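Local coordinates for uncharacterized protein conserved in bacteria (Cupriavidus necator, PDB 5DMH), which catalyses the ATP-dependent phosphorylation of 3-oxo-tetronate to 3-oxo-tetronate 4-phosphate, as a member of the four-carbon acid sugar kinase family, at residues 37-45 against 392-401; 59-70 against 400-410. All blocks are in the same frame, centred on the assembly; numbering follows the deposited sequence.

Interaction 1. Residues 37-45 against 392-401; sequences IADDFTGAT and GGETSGAVVQ. With ADP (adenosine-5'-diphosphate), chain C.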
loop_
_atom_site.group_PDB
_atom_site.type_symbol
_atom_site.label_atom_id
_atom_site.label_comp_id
_atom_site.label_asym_id
_atom_site.label_seq_id
_atom_site.Cartn_x
_atom_site.Cartn_y
_atom_site.Cartn_z
ATOM N N ILE A 37 -10.355 -0.565 -1.986
ATOM C CA ILE A 37 -9.644 0.011 -3.099
ATOM C C ILE A 37 -8.360 0.589 -2.553
ATOM O O ILE A 37 -8.410 1.521 -1.744
ATOM C CB ILE A 37 -10.472 1.124 -3.716
ATOM C CG1 ILE A 37 -11.800 0.545 -4.220
ATOM C CG2 ILE A 37 -9.710 1.777 -4.833
ATOM C CD1 ILE A 37 -12.810 1.620 -4.570
ATOM N N ALA A 38 -7.225 0.048 -3.000
ATOM C CA ALA A 38 -5.918 0.496 -2.530
ATOM C C ALA A 38 -5.150 1.271 -3.613
ATOM O O ALA A 38 -5.103 0.857 -4.785
ATOM C CB ALA A 38 -5.086 -0.694 -2.042
ATOM N N ASP A 39 -4.564 2.392 -3.216
ATOM C CA ASP A 39 -3.855 3.250 -4.143
ATOM C C ASP A 39 -2.423 2.813 -4.524
ATOM O O ASP A 39 -1.763 3.488 -5.305
ATOM C CB ASP A 39 -3.869 4.700 -3.676
ATOM C CG ASP A 39 -2.854 5.017 -2.575
ATOM O OD1 ASP A 39 -2.320 4.122 -1.898
ATOM O OD2 ASP A 39 -2.592 6.222 -2.412
ATOM N N ASP A 40 -1.942 1.721 -3.944
ATOM C CA ASP A 40 -0.697 1.109 -4.382
ATOM C C ASP A 40 -0.690 -0.377 -4.087
ATOM O O ASP A 40 -1.512 -0.881 -3.304
ATOM C CB ASP A 40 0.571 1.864 -3.904
ATOM C CG ASP A 40 0.977 1.612 -2.458
ATOM O OD1 ASP A 40 0.287 0.965 -1.634
ATOM O OD2 ASP A 40 2.046 2.183 -2.132
ATOM N N PHE A 41 0.209 -1.096 -4.756
ATOM C CA PHE A 41 0.156 -2.547 -4.707
ATOM C C PHE A 41 0.699 -3.089 -3.371
ATOM O O PHE A 41 0.222 -4.125 -2.871
ATOM C CB PHE A 41 0.951 -3.164 -5.863
ATOM C CG PHE A 41 0.272 -3.117 -7.199
ATOM C CD1 PHE A 41 -0.625 -2.105 -7.546
ATOM C CD2 PHE A 41 0.553 -4.093 -8.129
ATOM C CE1 PHE A 41 -1.209 -2.073 -8.761
ATOM C CE2 PHE A 41 -0.031 -4.072 -9.359
ATOM C CZ PHE A 41 -0.912 -3.070 -9.688
ATOM N N THR A 42 1.693 -2.421 -2.779
ATOM C CA THR A 42 2.186 -2.888 -1.485
ATOM C C THR A 42 1.101 -2.656 -0.403
ATOM O O THR A 42 0.861 -3.518 0.436
ATOM C CB THR A 42 3.447 -2.168 -1.048
ATOM O OG1 THR A 42 3.179 -0.777 -0.940
ATOM C CG2 THR A 42 4.611 -2.397 -2.021
ATOM N N GLY A 43 0.434 -1.507 -0.487
ATOM C CA GLY A 43 -0.666 -1.174 0.411
ATOM C C GLY A 43 -1.843 -2.137 0.340
ATOM O O GLY A 43 -2.442 -2.480 1.363
ATOM N N ALA A 44 -2.178 -2.597 -0.862
ATOM C CA ALA A 44 -3.154 -3.655 -1.013
ATOM C C ALA A 44 -2.763 -4.910 -0.195
ATOM O O ALA A 44 -3.611 -5.498 0.498
ATOM C CB ALA A 44 -3.310 -4.006 -2.489
ATOM N N THR A 45 -1.496 -5.352 -0.283
ATOM C CA THR A 45 -1.090 -6.546 0.462
ATOM C C THR A 45 -1.102 -6.305 1.980
ATOM O O THR A 45 -1.446 -7.208 2.743
ATOM C CB THR A 45 0.303 -7.137 0.028
ATOM O OG1 THR A 45 1.372 -6.367 0.585
ATOM C CG2 THR A 45 0.446 -7.259 -1.490
ATOM N N GLY A 392 9.159 -0.900 -2.558
ATOM C CA GLY A 392 8.575 0.317 -3.072
ATOM C C GLY A 392 7.158 0.109 -3.613
ATOM O O GLY A 392 6.869 -0.866 -4.309
ATOM N N GLY A 393 6.271 1.030 -3.272
ATOM C CA GLY A 393 4.874 0.967 -3.709
ATOM C C GLY A 393 4.655 1.074 -5.215
ATOM O O GLY A 393 4.106 0.156 -5.880
ATOM N N GLU A 394 5.071 2.207 -5.771
ATOM C CA GLU A 394 5.008 2.414 -7.211
ATOM C C GLU A 394 5.846 1.366 -7.913
ATOM O O GLU A 394 5.491 0.885 -8.988
ATOM C CB GLU A 394 5.533 3.797 -7.592
ATOM C CG GLU A 394 4.773 4.936 -6.961
ATOM C CD GLU A 394 3.318 4.991 -7.376
ATOM O OE1 GLU A 394 3.014 4.717 -8.550
ATOM O OE2 GLU A 394 2.490 5.301 -6.513
ATOM N N THR A 395 6.981 1.039 -7.313
ATOM C CA THR A 395 7.861 0.073 -7.916
ATOM C C THR A 395 7.095 -1.256 -8.062
ATOM O O THR A 395 7.152 -1.918 -9.105
ATOM C CB THR A 395 9.181 -0.120 -7.107
ATOM O OG1 THR A 395 9.893 1.121 -7.033
ATOM C CG2 THR A 395 10.085 -1.179 -7.775
ATOM N N SER A 396 6.395 -1.649 -7.013
ATOM C CA SER A 396 5.631 -2.907 -7.032
ATOM C C SER A 396 4.512 -2.881 -8.062
ATOM O O SER A 396 4.237 -3.895 -8.728
ATOM C CB SER A 396 5.050 -3.196 -5.658
ATOM O OG SER A 396 6.058 -3.461 -4.720
ATOM N N GLY A 397 3.861 -1.725 -8.201
ATOM C CA GLY A 397 2.830 -1.554 -9.216
ATOM C C GLY A 397 3.391 -1.822 -10.602
ATOM O O GLY A 397 2.790 -2.584 -11.396
ATOM N N ALA A 398 4.544 -1.211 -10.904
ATOM C CA ALA A 398 5.185 -1.402 -12.209
ATOM C C ALA A 398 5.582 -2.856 -12.429
ATOM O O ALA A 398 5.259 -3.457 -13.461
ATOM C CB ALA A 398 6.380 -0.496 -12.374
ATOM N N VAL A 399 6.267 -3.431 -11.450
ATOM C CA VAL A 399 6.748 -4.781 -11.573
ATOM C C VAL A 399 5.629 -5.810 -11.731
ATOM O O VAL A 399 5.683 -6.655 -12.612
ATOM C CB VAL A 399 7.618 -5.155 -10.378
ATOM C CG1 VAL A 399 7.799 -6.662 -10.305
ATOM C CG2 VAL A 399 8.913 -4.412 -10.462
ATOM N N VAL A 400 4.601 -5.721 -10.889
ATOM C CA VAL A 400 3.555 -6.707 -10.891
ATOM C C VAL A 400 2.710 -6.600 -12.155
ATOM O O VAL A 400 2.271 -7.616 -12.722
ATOM C CB VAL A 400 2.712 -6.578 -9.609
ATOM C CG1 VAL A 400 1.490 -7.475 -9.650
ATOM C CG2 VAL A 400 3.573 -6.915 -8.406
ATOM N N GLN A 401 2.513 -5.381 -12.642
ATOM C CA GLN A 401 1.824 -5.227 -13.914
ATOM C C GLN A 401 2.664 -5.836 -15.054
ATOM O O GLN A 401 2.100 -6.472 -15.959
ATOM C CB GLN A 401 1.473 -3.759 -14.168
ATOM C CG GLN A 401 0.262 -3.283 -13.321
ATOM C CD GLN A 401 -0.077 -1.788 -13.492
ATOM O OE1 GLN A 401 0.790 -0.964 -13.761
ATOM N NE2 GLN A 401 -1.349 -1.455 -13.349
HETATM P PB ADP C . 8.072 4.058 -1.561
HETATM O O1B ADP C . 7.321 2.777 -1.214
HETATM O O2B ADP C . 9.341 4.195 -0.737
HETATM O O3B ADP C . 7.191 5.299 -1.560
HETATM P PA ADP C . 7.980 3.927 -4.484
HETATM O O1A ADP C . 8.531 2.853 -5.336
HETATM O O2A ADP C . 6.513 4.109 -4.295
HETATM O O3A ADP C . 8.719 3.819 -3.037
HETATM O "O5'" ADP C . 8.459 5.369 -5.001
HETATM C "C5'" ADP C . 9.831 5.676 -5.205
HETATM C "C4'" ADP C . 9.961 6.513 -6.474
HETATM O "O4'" ADP C . 11.242 7.121 -6.510
HETATM C "C3'" ADP C . 9.842 5.658 -7.729
HETATM O "O3'" ADP C . 9.173 6.376 -8.784
HETATM C "C2'" ADP C . 11.276 5.413 -8.078
HETATM O "O2'" ADP C . 11.452 4.992 -9.414
HETATM C "C1'" ADP C . 11.878 6.753 -7.727
HETATM N N9 ADP C . 13.321 6.625 -7.554
HETATM C C8 ADP C . 13.985 5.622 -6.931
HETATM N N7 ADP C . 15.311 5.815 -6.992
HETATM C C5 ADP C . 15.493 6.970 -7.676
HETATM C C6 ADP C . 16.660 7.734 -8.117
HETATM N N6 ADP C . 17.880 7.272 -7.775
HETATM N N1 ADP C . 16.448 8.882 -8.790
HETATM C C2 ADP C . 15.210 9.327 -9.091
HETATM N N3 ADP C . 14.077 8.673 -8.743
HETATM C C4 ADP C . 14.180 7.497 -8.053
HETATM O O HOH W 1 0.641 3.057 -6.799
HETATM O O HOH W 2 3.353 4.331 -3.727
HETATM O O HOH W 3 1.530 0.511 -6.809
#
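With CG anti to its carbonyl carbon (chi1 -77°), Phe41 swings its ring from the first turn of helix 41-45 onto helix 393-401, where Gly397 CA lies over one face, 3.6 Å from the ring centroid, in a CH-pi contact. Gly397 thus offers its CA hydrogens directly to the ring face. In the ring plane, Val400 CG1 meets the edge at Phe41 CE2 (3.7 Å), and Gln401 CG touches Phe41 CZ, its amide turned 82° from the ring. Thr42 brings CG2 within 3.2 Å of Ser396 OG, whose hydroxyl donates to Gly392 O (2.7 Å); Ser396 N reaches the same oxygen from the opposite face. Gly392 is the N-cap of a phosphate-binding helix start: the amides of Gly393, Glu394 and Thr395 all donate to the ADP diphosphate, and Thr395 OG1 adds a bond to O1A. On the other segment, Asp40 N-caps helix 41-45, its OD1 accepting from Gly43 N (2.7 Å) while OD2 pairs with Arg86. Asp40 OD2 also comes within 3.5 Å of Gly393 CA, a place where any CB on residue 393 would collide with the carboxylate. One water accepts from Phe41 N and donates to Gly393 O.

Interaction 2. Residues 59-70 against 400-410; sequences VQTIGLPDVGAV and VQALGVRALRI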
loop_
_atom_site.group_PDB
_atom_site.type_symbol
_atom_site.label_atom_id
_atom_site.label_comp_id
_atom_site.label_asym_id
_atom_site.label_seq_id
_atom_site.Cartn_x
_atom_site.Cartn_y
_atom_site.Cartn_z
ATOM N N VAL A 59 -9.203 -11.909 -1.029
ATOM C CA VAL A 59 -8.528 -12.032 -2.315
ATOM C C VAL A 59 -8.115 -10.646 -2.818
ATOM O O VAL A 59 -8.893 -9.691 -2.769
ATOM C CB VAL A 59 -9.416 -12.736 -3.360
ATOM C CG1 VAL A 59 -8.820 -12.584 -4.768
ATOM C CG2 VAL A 59 -9.592 -14.219 -2.999
ATOM N N GLN A 60 -6.862 -10.531 -3.251
ATOM C CA GLN A 60 -6.367 -9.291 -3.835
ATOM C C GLN A 60 -6.365 -9.442 -5.348
ATOM O O GLN A 60 -5.823 -10.415 -5.875
ATOM C CB GLN A 60 -4.951 -8.971 -3.353
ATOM C CG GLN A 60 -4.318 -7.842 -4.119
ATOM C CD GLN A 60 -3.074 -7.331 -3.453
ATOM O OE1 GLN A 60 -2.910 -7.476 -2.241
ATOM N NE2 GLN A 60 -2.187 -6.725 -4.230
ATOM N N THR A 61 -6.989 -8.494 -6.043
ATOM C CA THR A 61 -6.986 -8.491 -7.493
ATOM C C THR A 61 -6.093 -7.369 -7.976
ATOM O O THR A 61 -5.951 -6.348 -7.318
ATOM C CB THR A 61 -8.407 -8.292 -8.086
ATOM O OG1 THR A 61 -8.900 -6.996 -7.739
ATOM C CG2 THR A 61 -9.357 -9.372 -7.601
ATOM N N ILE A 62 -5.461 -7.580 -9.119
ATOM C CA ILE A 62 -4.641 -6.561 -9.725
ATOM C C ILE A 62 -5.553 -5.867 -10.709
ATOM O O ILE A 62 -5.898 -6.427 -11.739
ATOM C CB ILE A 62 -3.402 -7.169 -10.424
ATOM C CG1 ILE A 62 -2.587 -7.987 -9.442
ATOM C CG2 ILE A 62 -2.541 -6.071 -11.003
ATOM C CD1 ILE A 62 -2.190 -7.225 -8.170
ATOM N N GLY A 63 -6.020 -4.674 -10.340
ATOM C CA GLY A 63 -7.089 -4.031 -11.075
ATOM C C GLY A 63 -8.311 -4.913 -11.079
ATOM O O GLY A 63 -8.526 -5.727 -10.155
ATOM N N LEU A 64 -9.116 -4.767 -12.122
ATOM C CA LEU A 64 -10.352 -5.506 -12.226
ATOM C C LEU A 64 -10.194 -6.726 -13.125
ATOM O O LEU A 64 -9.760 -6.607 -14.268
ATOM C CB LEU A 64 -11.442 -4.584 -12.749
ATOM C CG LEU A 64 -11.604 -3.306 -11.935
ATOM C CD1 LEU A 64 -12.763 -2.482 -12.488
ATOM C CD2 LEU A 64 -11.820 -3.646 -10.457
ATOM N N PRO A 65 -10.534 -7.910 -12.594
ATOM C CA PRO A 65 -10.343 -9.140 -13.359
ATOM C C PRO A 65 -11.454 -9.321 -14.370
ATOM O O PRO A 65 -12.593 -8.959 -14.086
ATOM C CB PRO A 65 -10.441 -10.246 -12.296
ATOM C CG PRO A 65 -10.952 -9.581 -11.024
ATOM C CD PRO A 65 -11.224 -8.147 -11.314
ATOM N N ASP A 66 -11.125 -9.860 -15.535
ATOM C CA ASP A 66 -12.145 -10.335 -16.449
ATOM C C ASP A 66 -12.890 -11.457 -15.735
ATOM O O ASP A 66 -12.340 -12.108 -14.839
ATOM C CB ASP A 66 -11.515 -10.838 -17.754
ATOM C CG ASP A 66 -11.485 -9.770 -18.840
ATOM O OD1 ASP A 66 -11.407 -8.570 -18.498
ATOM O OD2 ASP A 66 -11.551 -10.129 -20.036
ATOM N N VAL A 67 -14.154 -11.655 -16.090
ATOM C CA VAL A 67 -14.889 -12.813 -15.609
ATOM C C VAL A 67 -14.441 -13.972 -16.491
ATOM O O VAL A 67 -14.293 -13.779 -17.696
ATOM C CB VAL A 67 -16.424 -12.613 -15.744
ATOM C CG1 VAL A 67 -16.822 -12.413 -17.202
ATOM C CG2 VAL A 67 -17.190 -13.795 -15.155
ATOM N N GLY A 68 -14.174 -15.157 -15.941
ATOM C CA GLY A 68 -14.028 -15.418 -14.521
ATOM C C GLY A 68 -12.574 -15.829 -14.361
ATOM O O GLY A 68 -12.255 -16.959 -13.985
ATOM N N ALA A 69 -11.697 -14.887 -14.699
ATOM C CA ALA A 69 -10.254 -15.099 -14.740
ATOM C C ALA A 69 -9.655 -15.347 -13.355
ATOM O O ALA A 69 -8.532 -15.839 -13.234
ATOM C CB ALA A 69 -9.583 -13.895 -15.394
ATOM N N VAL A 70 -10.397 -14.986 -12.315
ATOM C CA VAL A 70 -9.961 -15.230 -10.947
ATOM C C VAL A 70 -10.980 -16.161 -10.296
ATOM O O VAL A 70 -12.189 -15.930 -10.365
ATOM C CB VAL A 70 -9.779 -13.910 -10.157
ATOM C CG1 VAL A 70 -9.400 -14.199 -8.714
ATOM C CG2 VAL A 70 -8.717 -13.045 -10.830
ATOM N N VAL A 400 4.601 -5.721 -10.889
ATOM C CA VAL A 400 3.555 -6.707 -10.891
ATOM C C VAL A 400 2.710 -6.600 -12.155
ATOM O O VAL A 400 2.271 -7.616 -12.722
ATOM C CB VAL A 400 2.712 -6.578 -9.609
ATOM C CG1 VAL A 400 1.490 -7.475 -9.650
ATOM C CG2 VAL A 400 3.573 -6.915 -8.406
ATOM N N GLN A 401 2.513 -5.381 -12.642
ATOM C CA GLN A 401 1.824 -5.227 -13.914
ATOM C C GLN A 401 2.664 -5.836 -15.054
ATOM O O GLN A 401 2.100 -6.472 -15.959
ATOM C CB GLN A 401 1.473 -3.759 -14.168
ATOM C CG GLN A 401 0.262 -3.283 -13.321
ATOM C CD GLN A 401 -0.077 -1.788 -13.492
ATOM O OE1 GLN A 401 0.790 -0.964 -13.761
ATOM N NE2 GLN A 401 -1.349 -1.455 -13.349
ATOM N N ALA A 402 3.979 -5.661 -15.027
ATOM C CA ALA A 402 4.840 -6.192 -16.101
ATOM C C ALA A 402 4.864 -7.724 -16.066
ATOM O O ALA A 402 5.025 -8.382 -17.106
ATOM C CB ALA A 402 6.252 -5.631 -15.983
ATOM N N LEU A 403 4.730 -8.290 -14.867
ATOM C CA LEU A 403 4.614 -9.745 -14.700
ATOM C C LEU A 403 3.276 -10.334 -15.125
ATOM O O LEU A 403 3.136 -11.562 -15.229
ATOM C CB LEU A 403 4.856 -10.132 -13.244
ATOM C CG LEU A 403 6.263 -9.948 -12.684
ATOM C CD1 LEU A 403 6.245 -10.155 -11.186
ATOM C CD2 LEU A 403 7.253 -10.897 -13.349
ATOM N N GLY A 404 2.273 -9.498 -15.356
ATOM C CA GLY A 404 0.985 -9.983 -15.806
ATOM C C GLY A 404 0.145 -10.672 -14.736
ATOM O O GLY A 404 -0.774 -11.407 -15.055
ATOM N N VAL A 405 0.439 -10.396 -13.470
ATOM C CA VAL A 405 -0.265 -11.014 -12.356
ATOM C C VAL A 405 -1.705 -10.511 -12.323
ATOM O O VAL A 405 -1.930 -9.313 -12.420
ATOM C CB VAL A 405 0.433 -10.672 -11.040
ATOM C CG1 VAL A 405 -0.340 -11.189 -9.853
ATOM C CG2 VAL A 405 1.855 -11.246 -11.052
ATOM N N ARG A 406 -2.658 -11.418 -12.158
ATOM C CA ARG A 406 -4.066 -11.033 -12.103
ATOM C C ARG A 406 -4.630 -10.947 -10.679
ATOM O O ARG A 406 -5.567 -10.183 -10.423
ATOM C CB ARG A 406 -4.913 -11.991 -12.957
ATOM C CG ARG A 406 -4.646 -11.843 -14.457
ATOM C CD ARG A 406 -5.239 -12.992 -15.272
ATOM N NE ARG A 406 -4.761 -12.963 -16.656
ATOM C CZ ARG A 406 -5.115 -13.830 -17.601
ATOM N NH1 ARG A 406 -5.965 -14.816 -17.333
ATOM N NH2 ARG A 406 -4.614 -13.711 -18.823
ATOM N N ALA A 407 -4.068 -11.728 -9.763
ATOM C CA ALA A 407 -4.593 -11.783 -8.399
ATOM C C ALA A 407 -3.566 -12.461 -7.511
ATOM O O ALA A 407 -2.690 -13.161 -8.006
ATOM C CB ALA A 407 -5.918 -12.525 -8.365
ATOM N N LEU A 408 -3.668 -12.221 -6.209
ATOM C CA LEU A 408 -2.734 -12.749 -5.226
ATOM C C LEU A 408 -3.516 -13.370 -4.069
ATOM O O LEU A 408 -4.574 -12.854 -3.651
ATOM C CB LEU A 408 -1.829 -11.647 -4.681
ATOM C CG LEU A 408 -0.828 -11.037 -5.658
ATOM C CD1 LEU A 408 -0.100 -9.863 -5.049
ATOM C CD2 LEU A 408 0.132 -12.106 -6.121
ATOM N N ARG A 409 -2.968 -14.477 -3.568
ATOM C CA ARG A 409 -3.396 -15.093 -2.321
ATOM C C ARG A 409 -2.448 -14.627 -1.213
ATOM O O ARG A 409 -1.246 -14.582 -1.405
ATOM C CB ARG A 409 -3.339 -16.624 -2.430
ATOM C CG ARG A 409 -3.768 -17.293 -1.144
ATOM C CD ARG A 409 -4.499 -18.587 -1.400
ATOM N NE ARG A 409 -3.583 -19.674 -1.704
ATOM C CZ ARG A 409 -3.263 -20.660 -0.863
ATOM N NH1 ARG A 409 -3.772 -20.713 0.361
ATOM N NH2 ARG A 409 -2.422 -21.610 -1.253
ATOM N N ILE A 410 -2.998 -14.295 -0.054
ATOM C CA ILE A 410 -2.220 -13.728 1.041
ATOM C C ILE A 410 -1.724 -14.805 1.999
ATOM O O ILE A 410 -2.508 -15.581 2.535
ATOM C CB ILE A 410 -3.084 -12.690 1.806
ATOM C CG1 ILE A 410 -3.783 -11.746 0.807
ATOM C CG2 ILE A 410 -2.258 -11.905 2.797
ATOM C CD1 ILE A 410 -2.833 -10.975 -0.136
HETATM O O HOH W 4 -7.149 -8.786 -12.384
#
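The amide of Gln60 meets aliphatic carbon: Leu408 CD1 is 3.9 Å from Gln60 NE2, and Ile410 CD1 comes near OE1. Gln60 and Leu408 run side by side, whereas Ile410 crosses the glutamine at about a right angle. NE2 is buried with no hydrogen-bond partner in the model. The Arg406 guanidinium, on the exposed margin, is approached obliquely by Ala69 CB.

The backbones of 60-62 and 406-408 pair. Gln60 and Leu408 exchange two hydrogen bonds, Leu408 N to Gln60 O being the shorter at 2.8 Å. Ile62 N then donates to Arg406 O in an almost straight bond (175°), although it comes from well above the carbonyl plane; a water joins this oxygen to Ile62 O. At the non-hydrogen-bonded pair Thr61-Ala407 the CA atoms are only 4.2 Å apart, where a small alanine fits well. Both methyl branches of Val70 pack on the alanine's CB, CG2 at 3.8 Å.

Ile62 has CG1 anti to its carbonyl carbon (chi1 -57°), a setting that brings CG1 to 3.3 Å from Val405 O. Ile62 CG1 also meets Val405 CG1 at 3.9 Å. The Ile62 and Val400 side chains cross at about a right angle, Ile62 CD1 4.0 Å from Val400 CG1. The CG1-CD1 arm of isoleucine is thus long enough to reach both the loop and the end of the helix. Between these valines, Gly404 closes the helix with a Schellman motif, adopting the positive phi that glycine takes readily. Strand 58-62, also bonded to strand 78-82, belongs to the sugar-binding region, and strand 407-415 to the nucleotide-binding region, so the two are joined by an antiparallel strand pair.

In the fold
The centres of interactions 1 and 2 lie about 12 Å apart, and both tie the N-terminal sugar-binding region to the C-terminal nucleotide-binding region. Along the chain their segments alternate: 37-45, then 59-70, and after more than 300 residues 392-401 and 400-410, which overlap at Val400 and Gln401. Helix 393-403 serves both, its start facing ADP and its end leading into strand 407-415. In the N-terminal region, helix 41-53 is followed by strand 58-62. The contacts touch where Phe41 CE2 packs on Ile62 CG2 at 3.6 Å. A continuous interface thus runs from the diphosphate site to the strand pairing between the regions.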